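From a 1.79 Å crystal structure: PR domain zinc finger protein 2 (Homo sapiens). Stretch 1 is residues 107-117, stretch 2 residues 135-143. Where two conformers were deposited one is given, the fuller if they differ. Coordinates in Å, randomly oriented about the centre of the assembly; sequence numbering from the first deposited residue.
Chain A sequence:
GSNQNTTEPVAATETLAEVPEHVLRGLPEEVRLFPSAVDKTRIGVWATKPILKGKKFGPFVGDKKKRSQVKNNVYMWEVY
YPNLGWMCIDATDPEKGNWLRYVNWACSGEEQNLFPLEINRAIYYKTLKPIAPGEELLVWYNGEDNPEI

Stretch 1 107-117: CSGEEQNLFPL
Stretch 2 135-143: EELLVWYNG

Stretch 1 begins with two overlapping turns and ends in a strand. The strands run parallel, Gln112 beside Leu138 and Leu114 beside Val139; before them the turns bring Gly109 beside Trp140 (CA to CA 5.6 Å). A type I' turn spans Cys107 to Glu110, closed by Glu110 N to Cys107 O at 3.0 Å. Ser108 (phi/psi 49/34) points its side chain away, but its N and Trp140 NE1 donate to one water at 2.9 and 3.1 Å. Gly109 (83/2) suits its place because its positive phi favours glycine; its CA packs over the indole face of Trp140 (chi1 -149°, between wells; chi2 71°), 3.8 Å from the centroid of the five-membered ring. A type II turn follows, with Gln112 N bonded to Gly109 O at 3.1 Å; Glu111 O lies 3.8 Å from Leu138 CD1.

Gln112, extended (chi1 t, chi2 t), sends NE2 to Tyr141 O at 3.2 Å and to Leu114 O at 2.9 Å, tying both stretches with one amide; a water links its OE1 (2.8 Å) to Tyr141 O (3.0 Å). Buried Asn113 (-129/4, chi1 p) mimics a backbone peptide: OD1 accepts from Leu138 N at 2.9 Å, nearly linearly, while ND2 donates to Glu136 O at 3.0 Å. Its own N reaches Leu138 O at 3.0 Å, an acceptor shared with Leu114 N at 3.1 Å.

Leu114 starts the strand, making a single bridge with Val139 (CA to CA 4.5 Å); its O receives a weak bond from Trp140 N at 3.3 Å. Its buried m,t side chain points toward stretch 2, placing CD1 3.9 Å from Leu137 CB and CB 4.1 Å from Val139 CG2. Phe115 (chi1 p) brings CD1 within 3.2 Å of Asn142 OD1. Pro116 has no amide hydrogen to donate, but its O accepts from Asn142 ND2 (chi1 m) at 3.0 Å.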

# COMPACT_ATOMS: atom_id res chain seq x y z
N CYS A 107 -8.02 -2.58 8.34
CA CYS A 107 -9.23 -1.94 8.88
C CYS A 107 -9.01 -1.58 10.31
O CYS A 107 -8.86 -2.49 11.16
CB CYS A 107 -10.43 -2.89 8.82
SG CYS A 107 -10.98 -3.13 7.19
N SER A 108 -8.97 -0.27 10.60
CA SER A 108 -8.67 0.23 11.96
C SER A 108 -7.38 -0.46 12.51
O SER A 108 -7.26 -0.73 13.71
CB SER A 108 -9.84 -0.01 12.92
OG SER A 108 -11.06 0.54 12.44
N GLY A 109 -6.44 -0.76 11.63
CA GLY A 109 -5.14 -1.29 12.05
C GLY A 109 -5.10 -2.78 12.30
O GLY A 109 -4.05 -3.30 12.74
N GLU A 110 -6.23 -3.46 12.08
CA GLU A 110 -6.38 -4.90 12.38
C GLU A 110 -5.56 -5.80 11.47
O GLU A 110 -5.74 -5.83 10.23
CB GLU A 110 -7.86 -5.34 12.37
N GLU A 111 -4.67 -6.57 12.06
CA GLU A 111 -3.81 -7.42 11.26
C GLU A 111 -2.86 -6.56 10.42
O GLU A 111 -2.41 -7.00 9.39
CB GLU A 111 -4.64 -8.33 10.32
N GLN A 112 -2.57 -5.34 10.88
CA GLN A 112 -1.54 -4.50 10.20
C GLN A 112 -0.22 -5.22 10.32
O GLN A 112 0.12 -5.68 11.43
CB GLN A 112 -1.44 -3.10 10.86
CG GLN A 112 -0.14 -2.30 10.55
CD GLN A 112 0.01 -0.99 11.36
OE1 GLN A 112 -0.60 -0.82 12.43
NE2 GLN A 112 0.84 -0.07 10.85
N ASN A 113 0.54 -5.32 9.22
CA ASN A 113 1.92 -5.82 9.32
C ASN A 113 2.97 -4.92 8.64
O ASN A 113 4.15 -5.30 8.58
CB ASN A 113 2.04 -7.29 8.82
CG ASN A 113 1.40 -7.51 7.45
OD1 ASN A 113 1.41 -6.62 6.62
ND2 ASN A 113 0.84 -8.72 7.22
N LEU A 114 2.53 -3.76 8.13
CA LEU A 114 3.46 -2.78 7.51
C LEU A 114 3.21 -1.41 8.13
O LEU A 114 2.04 -1.09 8.42
CB LEU A 114 3.25 -2.66 5.98
CG LEU A 114 3.65 -3.89 5.12
CD1 LEU A 114 3.21 -3.66 3.66
CD2 LEU A 114 5.16 -4.21 5.11
N PHE A 115 4.27 -0.60 8.30
CA PHE A 115 4.12 0.81 8.73
C PHE A 115 4.96 1.72 7.83
O PHE A 115 5.97 1.26 7.25
CB PHE A 115 4.51 1.03 10.20
CG PHE A 115 5.98 0.79 10.53
CD1 PHE A 115 6.90 1.84 10.50
CD2 PHE A 115 6.43 -0.49 10.91
CE1 PHE A 115 8.25 1.63 10.84
CE2 PHE A 115 7.78 -0.72 11.23
CZ PHE A 115 8.69 0.35 11.19
N PRO A 116 4.54 3.00 7.68
CA PRO A 116 5.26 3.91 6.77
C PRO A 116 6.46 4.61 7.46
O PRO A 116 6.42 4.90 8.65
CB PRO A 116 4.18 4.93 6.37
CG PRO A 116 3.34 5.06 7.60
CD PRO A 116 3.37 3.66 8.29
N LEU A 117 7.50 4.86 6.69
CA LEU A 117 8.60 5.69 7.17
C LEU A 117 9.19 6.50 6.01
O LEU A 117 9.23 6.03 4.86
CB LEU A 117 9.64 4.85 7.88
CG LEU A 117 10.63 4.04 7.06
CD1 LEU A 117 11.95 3.81 7.82
CD2 LEU A 117 9.98 2.71 6.68
N GLU A 135 0.21 -15.01 3.67
CA GLU A 135 -0.45 -13.91 4.42
C GLU A 135 -0.47 -12.62 3.58
O GLU A 135 0.50 -12.32 2.86
CB GLU A 135 0.19 -13.64 5.82
CG GLU A 135 0.04 -14.82 6.82
CD GLU A 135 0.61 -14.57 8.23
OE1 GLU A 135 1.51 -13.70 8.43
OE2 GLU A 135 0.18 -15.32 9.16
N GLU A 136 -1.54 -11.85 3.71
CA GLU A 136 -1.70 -10.57 2.95
C GLU A 136 -0.89 -9.46 3.63
O GLU A 136 -0.92 -9.33 4.86
CB GLU A 136 -3.19 -10.15 2.83
CG GLU A 136 -3.40 -8.89 1.95
CD GLU A 136 -4.84 -8.62 1.50
OE1 GLU A 136 -5.79 -9.28 2.01
OE2 GLU A 136 -5.04 -7.71 0.65
N LEU A 137 -0.18 -8.66 2.81
CA LEU A 137 0.49 -7.45 3.30
C LEU A 137 -0.55 -6.34 3.46
O LEU A 137 -1.28 -6.04 2.51
CB LEU A 137 1.61 -6.99 2.35
CG LEU A 137 3.02 -7.58 2.53
CD1 LEU A 137 2.98 -9.09 2.39
CD2 LEU A 137 4.02 -6.92 1.47
N LEU A 138 -0.60 -5.75 4.66
CA LEU A 138 -1.58 -4.68 5.01
C LEU A 138 -0.91 -3.53 5.75
O LEU A 138 -0.28 -3.70 6.79
CB LEU A 138 -2.71 -5.23 5.91
CG LEU A 138 -3.56 -6.32 5.27
CD1 LEU A 138 -4.59 -6.90 6.30
CD2 LEU A 138 -4.35 -5.83 4.02
N VAL A 139 -1.06 -2.33 5.20
CA VAL A 139 -0.42 -1.13 5.80
C VAL A 139 -1.41 -0.39 6.70
O VAL A 139 -2.64 -0.46 6.50
CB VAL A 139 0.14 -0.20 4.67
CG1 VAL A 139 -0.96 0.50 3.82
CG2 VAL A 139 1.19 0.82 5.22
N TRP A 140 -0.89 0.32 7.69
CA TRP A 140 -1.73 1.30 8.44
C TRP A 140 -0.78 2.39 8.98
O TRP A 140 0.45 2.32 8.74
CB TRP A 140 -2.54 0.63 9.59
CG TRP A 140 -3.90 1.35 9.86
CD1 TRP A 140 -5.00 1.33 9.05
CD2 TRP A 140 -4.23 2.16 10.98
NE1 TRP A 140 -6.02 2.10 9.61
CE2 TRP A 140 -5.56 2.63 10.79
CE3 TRP A 140 -3.53 2.56 12.13
CZ2 TRP A 140 -6.20 3.46 11.70
CZ3 TRP A 140 -4.19 3.40 13.06
CH2 TRP A 140 -5.50 3.84 12.83
N TYR A 141 -1.32 3.39 9.70
CA TYR A 141 -0.47 4.43 10.27
C TYR A 141 0.42 3.93 11.40
O TYR A 141 0.18 2.88 11.98
CB TYR A 141 -1.34 5.59 10.82
CG TYR A 141 -2.30 6.16 9.81
CD1 TYR A 141 -1.85 6.77 8.66
CD2 TYR A 141 -3.67 6.02 9.99
CE1 TYR A 141 -2.76 7.26 7.69
CE2 TYR A 141 -4.58 6.52 9.06
CZ TYR A 141 -4.11 7.13 7.91
OH TYR A 141 -5.00 7.64 6.99
N ASN A 142 1.46 4.71 11.72
CA ASN A 142 2.19 4.55 12.98
C ASN A 142 1.33 4.86 14.21
O ASN A 142 0.51 5.76 14.19
CB ASN A 142 3.44 5.44 12.92
CG ASN A 142 4.45 4.89 11.97
OD1 ASN A 142 4.73 3.70 12.01
ND2 ASN A 142 5.00 5.73 11.10
N GLY A 143 1.49 4.06 15.26
CA GLY A 143 0.75 4.29 16.53
C GLY A 143 1.62 4.79 17.67
O GLY A 143 2.85 4.79 17.57
O HOH W 1 -9.09 2.25 9.13
O HOH W 2 -0.39 1.22 14.39
O HOH W 3 0.98 -11.00 9.04